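Local coordinates for protein tumor necrosis factor receptor superfamily member 16 (Rattus norvegicus, PDB 4F42) that serves as the intracellular death domain of the low-affinity neurotrophin receptor p75NTR, probably passing on its signals through protein-protein contacts, at residues Leu8-Thr11 and Lys12-Val16; Ala51-Ala54 and Ser55-Ala58; Ile74-Ala77 and Asp78-Glu81. All blocks are in the same frame, centred on the assembly; numbering follows the deposited sequence.

Contact 1: Leu8-Thr11 and Lys12-Val16; sequences LPLT and KREEV. With MNB (5-mercapto-2-nitro-benzoic acid), chain C; MNB (5-mercapto-2-nitro-benzoic acid), chain B.
With CG of R13 beside its own backbone N (chi1 -72°) and the chain bent at chi3 (-75°), the guanidinium folds back over the residues that start the helix, and NE reaches O of L8. That bond measures 3.2 Å from R13 NE to L8 O, and its donor stands above the carbonyl plane rather than on a lone pair. On the way CG of R13 passes 3.8 Å from CB of L8, while CA of L10 lies over one face of the guanidinium, towards its rim. Replacing R13 by an alanine is likely to leave O of L8 without this donor and to uncover CA of L10 where the flat group now lies against it. P9 holds the N-cap position of helix 10-19, one of six in this death domain; its O accepts R13 N at 3.1 Å, nearly straight at 171°, and K12 N only weakly. E14 N to L10 O, 2.8 Å, continues the helical pattern. K12 leaves in extended form past the ring of P9, its CD 3.8 Å from P9 CG, to a bound 5-mercapto-2-nitro-benzoic acid: K12 NZ donates to carboxylate O11 at 3.1 Å and weakly to O12. CD2 of L8 and CG2 of V16 border the nitro group of the same ligand.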
ATOM      1  N   LEU A   8      -7.521  -7.050  -7.037  1.00 27.74           N
ATOM      2  CA  LEU A   8      -8.596  -6.088  -6.820  1.00 27.68           C
ATOM      3  C   LEU A   8      -8.874  -5.281  -8.088  1.00 27.80           C
ATOM      4  O   LEU A   8      -7.966  -5.033  -8.882  1.00 27.44           O
ATOM      5  CB  LEU A   8      -8.265  -5.157  -5.652  1.00 27.62           C
ATOM      6  CG  LEU A   8      -8.112  -5.796  -4.266  1.00 27.49           C
ATOM      7  CD1 LEU A   8      -7.538  -4.785  -3.272  1.00 25.79           C
ATOM      8  CD2 LEU A   8      -9.435  -6.380  -3.771  1.00 27.34           C
ATOM      9  N   PRO A   9     -10.138  -4.894  -8.304  1.00 28.20           N
ATOM     10  CA  PRO A   9     -10.405  -4.068  -9.479  1.00 28.54           C
ATOM     11  C   PRO A   9      -9.719  -2.712  -9.377  1.00 28.89           C
ATOM     12  O   PRO A   9      -9.567  -2.180  -8.278  1.00 29.24           O
ATOM     13  CB  PRO A   9     -11.931  -3.901  -9.465  1.00 28.59           C
ATOM     14  CG  PRO A   9     -12.389  -4.377  -8.137  1.00 28.50           C
ATOM     15  CD  PRO A   9     -11.376  -5.374  -7.673  1.00 28.25           C
ATOM     16  N   LEU A  10      -9.302  -2.159 -10.511  1.00 28.99           N
ATOM     17  CA  LEU A  10      -8.671  -0.844 -10.537  1.00 29.36           C
ATOM     18  C   LEU A  10      -9.410   0.161  -9.649  1.00 29.46           C
ATOM     19  O   LEU A  10      -8.785   0.975  -8.953  1.00 29.29           O
ATOM     20  CB  LEU A  10      -8.606  -0.327 -11.978  1.00 29.59           C
ATOM     21  CG  LEU A  10      -7.928   1.008 -12.291  1.00 29.93           C
ATOM     22  CD1 LEU A  10      -6.404   0.930 -12.154  1.00 29.29           C
ATOM     23  CD2 LEU A  10      -8.320   1.423 -13.694  1.00 30.96           C
ATOM     24  N   THR A  11     -10.741   0.085  -9.673  1.00 29.63           N
ATOM     25  CA  THR A  11     -11.595   1.025  -8.939  1.00 29.94           C
ATOM     26  C   THR A  11     -11.358   1.008  -7.410  1.00 29.68           C
ATOM     27  O   THR A  11     -11.303   2.073  -6.777  1.00 29.82           O
ATOM     28  CB  THR A  11     -13.099   0.852  -9.313  1.00 30.18           C
ATOM     29  OG1 THR A  11     -13.861   1.898  -8.705  1.00 31.00           O
ATOM     30  CG2 THR A  11     -13.656  -0.526  -8.883  1.00 29.88           C
ATOM     31  N   LYS A  12     -11.186  -0.191  -6.847  1.00 29.05           N
ATOM     32  CA  LYS A  12     -10.820  -0.365  -5.439  1.00 28.87           C
ATOM     33  C   LYS A  12      -9.385   0.084  -5.181  1.00 28.49           C
ATOM     34  O   LYS A  12      -9.115   0.791  -4.214  1.00 28.43           O
ATOM     35  CB  LYS A  12     -11.005  -1.822  -4.997  1.00 28.91           C
ATOM     36  CG  LYS A  12     -12.458  -2.236  -4.687  1.00 30.46           C
ATOM     37  CD  LYS A  12     -12.549  -3.757  -4.408  1.00 33.10           C
ATOM     38  CE  LYS A  12     -13.990  -4.317  -4.358  1.00 33.73           C
ATOM     39  NZ  LYS A  12     -14.035  -5.724  -3.816  1.00 33.79           N
ATOM     40  N   ARG A  13      -8.468  -0.314  -6.057  1.00 28.19           N
ATOM     41  CA  ARG A  13      -7.062   0.052  -5.903  1.00 27.92           C
ATOM     42  C   ARG A  13      -6.814   1.561  -5.944  1.00 28.22           C
ATOM     43  O   ARG A  13      -5.959   2.068  -5.214  1.00 28.15           O
ATOM     44  CB  ARG A  13      -6.180  -0.700  -6.895  1.00 27.38           C
ATOM     45  CG  ARG A  13      -6.047  -2.174  -6.536  1.00 26.81           C
ATOM     46  CD  ARG A  13      -4.993  -2.882  -7.346  1.00 25.33           C
ATOM     47  NE  ARG A  13      -5.431  -3.134  -8.713  1.00 25.27           N
ATOM     48  CZ  ARG A  13      -5.078  -2.402  -9.766  1.00 25.56           C
ATOM     49  NH1 ARG A  13      -4.268  -1.357  -9.617  1.00 23.44           N
ATOM     50  NH2 ARG A  13      -5.540  -2.721 -10.972  1.00 24.39           N
ATOM     51  N   GLU A  14      -7.579   2.281  -6.758  1.00 28.52           N
ATOM     52  CA  GLU A  14      -7.479   3.740  -6.771  1.00 29.17           C
ATOM     53  C   GLU A  14      -8.035   4.421  -5.497  1.00 29.01           C
ATOM     54  O   GLU A  14      -7.606   5.520  -5.150  1.00 28.88           O
ATOM     55  CB  GLU A  14      -8.044   4.336  -8.073  1.00 29.40           C
ATOM     56  CG  GLU A  14      -7.141   4.038  -9.299  1.00 31.36           C
ATOM     57  CD  GLU A  14      -7.549   4.772 -10.587  1.00 34.40           C
ATOM     58  OE1 GLU A  14      -6.645   5.158 -11.369  1.00 33.87           O
ATOM     59  OE2 GLU A  14      -8.769   4.954 -10.824  1.00 35.98           O
ATOM     60  N   GLU A  15      -8.961   3.764  -4.793  1.00 28.95           N
ATOM     61  CA  GLU A  15      -9.392   4.238  -3.471  1.00 28.97           C
ATOM     62  C   GLU A  15      -8.252   4.067  -2.458  1.00 28.08           C
ATOM     63  O   GLU A  15      -7.888   5.004  -1.747  1.00 28.03           O
ATOM     64  CB  GLU A  15     -10.647   3.496  -2.986  1.00 29.53           C
ATOM     65  CG  GLU A  15     -11.950   3.832  -3.727  1.00 32.12           C
ATOM     66  CD  GLU A  15     -13.041   2.755  -3.528  1.00 36.45           C
ATOM     67  OE1 GLU A  15     -13.063   2.096  -2.446  1.00 36.96           O
ATOM     68  OE2 GLU A  15     -13.873   2.568  -4.458  1.00 36.51           O
ATOM     69  N   VAL A  16      -7.689   2.864  -2.412  1.00 27.31           N
ATOM     70  CA  VAL A  16      -6.514   2.569  -1.592  1.00 26.56           C
ATOM     71  C   VAL A  16      -5.402   3.601  -1.845  1.00 26.41           C
ATOM     72  O   VAL A  16      -4.900   4.217  -0.901  1.00 26.30           O
ATOM     73  CB  VAL A  16      -6.007   1.120  -1.845  1.00 26.41           C
ATOM     74  CG1 VAL A  16      -4.702   0.863  -1.127  1.00 25.90           C
ATOM     75  CG2 VAL A  16      -7.058   0.103  -1.418  1.00 25.79           C
TER
HETATM   76  C6  MNB C 102     -12.890  -4.737   2.039  1.00 30.00           C
HETATM   77  C1  MNB C 102     -12.478  -4.427   0.745  1.00 31.60           C
HETATM   78  C2  MNB C 102     -11.298  -3.518   0.553  1.00 32.17           C
HETATM   79  C3  MNB C 102     -10.646  -3.025   1.682  1.00 31.33           C
HETATM   80  C4  MNB C 102     -11.099  -3.367   2.947  1.00 30.36           C
HETATM   81  C5  MNB C 102     -12.197  -4.204   3.125  1.00 29.86           C
HETATM   82  S5  MNB C 102     -12.673  -4.571   4.709  1.00 27.80           S
HETATM   83  C10 MNB C 102     -13.246  -5.003  -0.409  1.00 31.91           C
HETATM   84  O12 MNB C 102     -14.244  -4.372  -0.806  1.00 33.81           O
HETATM   85  O11 MNB C 102     -12.890  -6.078  -0.943  1.00 31.45           O
HETATM   86  N7  MNB C 102     -10.800  -3.152  -0.713  1.00 33.22           N
HETATM   87  O9  MNB C 102      -9.996  -2.241  -0.821  1.00 32.64           O
HETATM   88  O8  MNB C 102     -11.138  -3.748  -1.724  1.00 35.01           O
HETATM   89  C6  MNB B 101      -1.902   9.856  -8.071  1.00 34.05           C
HETATM   90  C1  MNB B 101      -3.035   9.523  -7.336  1.00 35.81           C
HETATM   91  C2  MNB B 101      -3.808   8.279  -7.679  1.00 35.92           C
HETATM   92  C3  MNB B 101      -3.339   7.502  -8.741  1.00 34.82           C
HETATM   93  C4  MNB B 101      -2.197   7.885  -9.443  1.00 34.25           C
HETATM   94  C5  MNB B 101      -1.485   9.042  -9.116  1.00 33.39           C
HETATM   95  S5  MNB B 101      -0.108   9.476 -10.016  1.00 30.45           S
HETATM   96  C10 MNB B 101      -3.415  10.452  -6.225  1.00 37.17           C
HETATM   97  O12 MNB B 101      -4.507  11.054  -6.281  1.00 38.38           O
HETATM   98  O11 MNB B 101      -2.614  10.611  -5.278  1.00 38.82           O
HETATM   99  N7  MNB B 101      -4.978   7.865  -6.985  1.00 36.39           N
HETATM  100  O9  MNB B 101      -5.781   7.077  -7.490  1.00 34.94           O
HETATM  101  O8  MNB B 101      -5.216   8.289  -5.868  1.00 37.00           O

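Contact 2: Ala51-Ala54 and Ser55-Ala58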
ATOM      1  N   ALA A  51       3.270   2.437  -7.943  1.00 20.31           N
ATOM      2  CA  ALA A  51       4.532   1.749  -8.235  1.00 20.19           C
ATOM      3  C   ALA A  51       4.978   0.842  -7.079  1.00 19.91           C
ATOM      4  O   ALA A  51       5.419  -0.279  -7.311  1.00 20.40           O
ATOM      5  CB  ALA A  51       5.629   2.766  -8.587  1.00 19.55           C
ATOM      6  N   LEU A  52       4.836   1.327  -5.848  1.00 19.59           N
ATOM      7  CA  LEU A  52       5.217   0.577  -4.657  1.00 19.34           C
ATOM      8  C   LEU A  52       4.378  -0.675  -4.517  1.00 19.67           C
ATOM      9  O   LEU A  52       4.908  -1.768  -4.355  1.00 20.37           O
ATOM     10  CB  LEU A  52       5.058   1.429  -3.396  1.00 18.92           C
ATOM     11  CG  LEU A  52       5.228   0.648  -2.086  1.00 18.68           C
ATOM     12  CD1 LEU A  52       6.672   0.669  -1.639  1.00 18.45           C
ATOM     13  CD2 LEU A  52       4.322   1.220  -1.009  1.00 18.57           C
ATOM     14  N   LEU A  53       3.064  -0.499  -4.583  1.00 19.86           N
ATOM     15  CA  LEU A  53       2.110  -1.577  -4.417  1.00 19.92           C
ATOM     16  C   LEU A  53       2.142  -2.604  -5.545  1.00 20.48           C
ATOM     17  O   LEU A  53       1.852  -3.771  -5.313  1.00 20.75           O
ATOM     18  CB  LEU A  53       0.706  -0.993  -4.232  1.00 19.95           C
ATOM     19  CG  LEU A  53       0.562  -0.122  -2.968  1.00 19.66           C
ATOM     20  CD1 LEU A  53      -0.725   0.668  -2.986  1.00 19.27           C
ATOM     21  CD2 LEU A  53       0.683  -0.953  -1.680  1.00 18.89           C
ATOM     22  N   ALA A  54       2.490  -2.169  -6.758  1.00 20.99           N
ATOM     23  CA  ALA A  54       2.684  -3.070  -7.898  1.00 21.38           C
ATOM     24  C   ALA A  54       3.910  -3.946  -7.683  1.00 21.83           C
ATOM     25  O   ALA A  54       3.902  -5.131  -8.022  1.00 22.07           O
ATOM     26  CB  ALA A  54       2.835  -2.279  -9.182  1.00 21.20           C
ATOM     27  N   SER A  55       4.963  -3.345  -7.134  1.00 22.31           N
ATOM     28  CA  SER A  55       6.181  -4.059  -6.776  1.00 22.92           C
ATOM     29  C   SER A  55       5.894  -5.031  -5.626  1.00 23.36           C
ATOM     30  O   SER A  55       6.093  -6.240  -5.775  1.00 23.67           O
ATOM     31  CB  SER A  55       7.288  -3.066  -6.404  1.00 22.84           C
ATOM     32  OG  SER A  55       8.319  -3.687  -5.652  1.00 23.17           O
ATOM     33  N   TRP A  56       5.418  -4.497  -4.496  1.00 23.54           N
ATOM     34  CA  TRP A  56       5.014  -5.305  -3.336  1.00 23.78           C
ATOM     35  C   TRP A  56       4.048  -6.427  -3.740  1.00 24.71           C
ATOM     36  O   TRP A  56       4.257  -7.592  -3.398  1.00 24.47           O
ATOM     37  CB  TRP A  56       4.379  -4.411  -2.253  1.00 23.21           C
ATOM     38  CG  TRP A  56       3.821  -5.172  -1.083  1.00 21.27           C
ATOM     39  CD1 TRP A  56       4.535  -5.779  -0.080  1.00 20.23           C
ATOM     40  CD2 TRP A  56       2.439  -5.417  -0.796  1.00 19.10           C
ATOM     41  NE1 TRP A  56       3.683  -6.382   0.808  1.00 20.15           N
ATOM     42  CE2 TRP A  56       2.390  -6.180   0.393  1.00 20.32           C
ATOM     43  CE3 TRP A  56       1.238  -5.068  -1.423  1.00 18.39           C
ATOM     44  CZ2 TRP A  56       1.179  -6.596   0.968  1.00 20.22           C
ATOM     45  CZ3 TRP A  56       0.038  -5.483  -0.859  1.00 17.69           C
ATOM     46  CH2 TRP A  56       0.014  -6.235   0.326  1.00 18.65           C
ATOM     47  N   GLY A  57       3.014  -6.052  -4.492  1.00 25.93           N
ATOM     48  CA  GLY A  57       1.955  -6.956  -4.937  1.00 27.59           C
ATOM     49  C   GLY A  57       2.408  -8.133  -5.775  1.00 28.89           C
ATOM     50  O   GLY A  57       1.634  -9.074  -5.999  1.00 28.71           O
ATOM     51  N   ALA A  58       3.658  -8.082  -6.234  1.00 30.23           N
ATOM     52  CA  ALA A  58       4.243  -9.170  -7.026  1.00 31.63           C
ATOM     53  C   ALA A  58       4.382 -10.477  -6.234  1.00 32.59           C
ATOM     54  O   ALA A  58       4.234 -11.564  -6.809  1.00 33.07           O
ATOM     55  CB  ALA A  58       5.589  -8.753  -7.615  1.00 31.46           C
TER
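L53 and W56 meet through their side chains one helical turn apart: methyl CD2 of L53 comes within 4.2 Å of CE3 on the indole, an apolar contact at the benzo part of the ring. The two side chains cross at a slant. CG of W56 lies anti to its backbone N (chi1 175°), and this together with the ring turn at chi2 (74°) brings the CE3 edge to L53, whose carbonyl O lies close to the ring plane at the edge. Behind this pair stands the backbone of helix 48-56, with three successive i to i+4 bonds. S55 N donates to A51 O at 3.1 Å, and W56 N to L52 O at 2.8 Å with an N-H...O angle of 171°. The third, G57 N to L53 O, is 2.7 Å long but more bent, with the donor standing above the carbonyl plane. A side chain on G57 would point back at this last turn, where a CB built there would fall 2.6 Å from L53 O, so the lack of one removes a clash. CB of S55 rests 3.4 Å from L52 O, while its OG is hydrogen-bonded to OH of Y34. Within this death-domain helix bundle, L52 packs on A29 and W56 on L32, both of helix 24-32; W56 also touches Y34, and L53 reaches Y5 in the N-terminal loop.

Contact 3: Ile74-Ala77 and Asp78-Glu81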
ATOM      1  N   ILE A  74       0.950   0.714  11.583  1.00 18.68           N
ATOM      2  CA  ILE A  74       1.407   2.107  11.577  1.00 18.94           C
ATOM      3  C   ILE A  74       0.351   3.055  12.188  1.00 19.80           C
ATOM      4  O   ILE A  74       0.386   4.265  11.964  1.00 19.89           O
ATOM      5  CB  ILE A  74       1.839   2.597  10.153  1.00 18.85           C
ATOM      6  CG1 ILE A  74       0.687   2.499   9.155  1.00 17.72           C
ATOM      7  CG2 ILE A  74       3.095   1.858   9.667  1.00 18.22           C
ATOM      8  CD1 ILE A  74       0.914   3.282   7.889  1.00 16.15           C
ATOM      9  N   GLN A  75      -0.578   2.496  12.966  1.00 20.61           N
ATOM     10  CA  GLN A  75      -1.672   3.262  13.610  1.00 22.01           C
ATOM     11  C   GLN A  75      -2.532   4.028  12.612  1.00 21.94           C
ATOM     12  O   GLN A  75      -2.944   5.155  12.887  1.00 22.18           O
ATOM     13  CB  GLN A  75      -1.178   4.239  14.701  1.00 22.24           C
ATOM     14  CG  GLN A  75       0.091   3.833  15.474  1.00 25.57           C
ATOM     15  CD  GLN A  75      -0.083   2.591  16.335  1.00 29.79           C
ATOM     16  OE1 GLN A  75      -1.196   2.262  16.770  1.00 31.19           O
ATOM     17  NE2 GLN A  75       1.027   1.894  16.594  1.00 30.77           N
ATOM     18  N   ARG A  76      -2.799   3.421  11.459  1.00 22.08           N
ATOM     19  CA  ARG A  76      -3.710   4.011  10.488  1.00 21.84           C
ATOM     20  C   ARG A  76      -4.921   3.105  10.279  1.00 22.14           C
ATOM     21  O   ARG A  76      -5.311   2.809   9.148  1.00 22.34           O
ATOM     22  CB  ARG A  76      -3.004   4.323   9.168  1.00 21.63           C
ATOM     23  CG  ARG A  76      -1.888   5.374   9.240  1.00 21.41           C
ATOM     24  CD  ARG A  76      -2.358   6.804   9.588  1.00 22.52           C
ATOM     25  NE  ARG A  76      -3.579   7.245   8.890  1.00 22.76           N
ATOM     26  CZ  ARG A  76      -3.615   8.093   7.861  1.00 22.52           C
ATOM     27  NH1 ARG A  76      -2.495   8.617   7.372  1.00 22.89           N
ATOM     28  NH2 ARG A  76      -4.783   8.431   7.320  1.00 21.47           N
ATOM     29  N   ALA A  77      -5.517   2.667  11.385  1.00 22.23           N
ATOM     30  CA  ALA A  77      -6.763   1.913  11.336  1.00 22.36           C
ATOM     31  C   ALA A  77      -7.900   2.731  10.704  1.00 22.54           C
ATOM     32  O   ALA A  77      -8.827   2.155  10.127  1.00 22.55           O
ATOM     33  CB  ALA A  77      -7.148   1.419  12.719  1.00 22.37           C
ATOM     34  N   ASP A  78      -7.812   4.063  10.786  1.00 22.52           N
ATOM     35  CA  ASP A  78      -8.777   4.952  10.106  1.00 22.79           C
ATOM     36  C   ASP A  78      -8.893   4.667   8.596  1.00 22.87           C
ATOM     37  O   ASP A  78      -9.996   4.694   8.040  1.00 23.19           O
ATOM     38  CB  ASP A  78      -8.465   6.438  10.367  1.00 22.72           C
ATOM     39  CG  ASP A  78      -7.130   6.877   9.777  1.00 22.66           C
ATOM     40  OD1 ASP A  78      -6.087   6.319  10.176  1.00 22.57           O
ATOM     41  OD2 ASP A  78      -7.122   7.786   8.917  1.00 21.06           O
ATOM     42  N   ILE A  79      -7.766   4.364   7.946  1.00 22.89           N
ATOM     43  CA  ILE A  79      -7.780   3.966   6.532  1.00 22.66           C
ATOM     44  C   ILE A  79      -8.450   2.592   6.350  1.00 23.02           C
ATOM     45  O   ILE A  79      -9.217   2.387   5.407  1.00 22.78           O
ATOM     46  CB  ILE A  79      -6.364   3.984   5.894  1.00 22.43           C
ATOM     47  CG1 ILE A  79      -5.736   5.379   6.009  1.00 21.44           C
ATOM     48  CG2 ILE A  79      -6.426   3.530   4.422  1.00 21.19           C
ATOM     49  CD1 ILE A  79      -4.344   5.516   5.351  1.00 20.15           C
ATOM     50  N   VAL A  80      -8.173   1.669   7.269  1.00 23.33           N
ATOM     51  CA  VAL A  80      -8.794   0.341   7.240  1.00 23.71           C
ATOM     52  C   VAL A  80     -10.314   0.469   7.423  1.00 24.36           C
ATOM     53  O   VAL A  80     -11.084  -0.134   6.672  1.00 24.47           O
ATOM     54  CB  VAL A  80      -8.168  -0.625   8.295  1.00 23.51           C
ATOM     55  CG1 VAL A  80      -8.811  -1.992   8.235  1.00 23.55           C
ATOM     56  CG2 VAL A  80      -6.672  -0.754   8.085  1.00 22.41           C
ATOM     57  N   GLU A  81     -10.734   1.283   8.392  1.00 25.23           N
ATOM     58  CA  GLU A  81     -12.157   1.556   8.633  1.00 25.96           C
ATOM     59  C   GLU A  81     -12.813   2.157   7.386  1.00 25.83           C
ATOM     60  O   GLU A  81     -13.889   1.715   6.968  1.00 25.92           O
ATOM     61  CB  GLU A  81     -12.364   2.494   9.844  1.00 26.24           C
ATOM     62  CG  GLU A  81     -11.814   2.011  11.205  1.00 28.56           C
ATOM     63  CD  GLU A  81     -12.509   0.747  11.759  1.00 33.36           C
ATOM     64  OE1 GLU A  81     -13.542   0.323  11.188  1.00 34.47           O
ATOM     65  OE2 GLU A  81     -12.013   0.171  12.771  1.00 34.15           O
TER
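R76 and D78 face each other side-on across the start of helix 77-84, each nitrogen of the pair taking its own carboxylate oxygen. R76 NE donates to D78 OD1 at 3.0 Å, and R76 NH2 to D78 OD2 at 2.9 Å; both bonds are nearly straight at the hydrogen, the NE one the straighter. Both oxygens use their syn lone pairs. The guanidinium and carboxylate planes are only 12° apart, so the two groups form a nearly flat bidentate salt bridge, and this double grip fixes the rotation of both. CG of D78 sits between its backbone N and carbonyl carbon (chi1 65°), turning the carboxylate back towards R76, whose own chain bends at chi2 and chi3 to meet it. Over one face of the guanidinium lies methyl CD1 of I79, 3.7 Å from R76 CZ, so a charged group is covered by an apolar one on that side.

The backbone at this helix start is satisfied in part by its own turn. R76, at the N-cap position, offers its O to I79 N, a weak bond of 3.1 Å. The first full helical bond is firmer: E81 N donates to A77 O at 2.7 Å, nearly linear at the hydrogen. On the other side of the turn, Q75 has positive phi and is the C-prime residue of a Schellman motif that ends helix 64-73: R76 N returns to O of L71, and Q75 N to O of R72.

Residues 74-77 link helix 64-73 to helix 77-84, two successive helices of the death domain. I79 and V80 pack on L71 of helix 64-73, with V80 also touching L68, while I74 leans on H27 and E31 of helix 24-32, and R76 and I79 both touch T24.

How the contacts relate
The three contacts come in series along the chain, at the start of helix 10-19, the end of helix 48-56 and the start of helix 77-84. Contacts 1 and 2 are nearest, with centres about 13 Å and closest atoms about 4 Å apart, and both have side chains on Y5. Contacts 2 and 3 lie on opposite sides of the chain's centre, about 20 Å between centres, against about 17 Å for contacts 1 and 3. Contact 1 borders both ligand molecules: L8, K12 and V16 line one pocket, with L64 and L68, and E14, salt-bridged to R50, lines the other. The side chain of V80 is about 6 Å from a bound ligand, that of A51 about 9 Å.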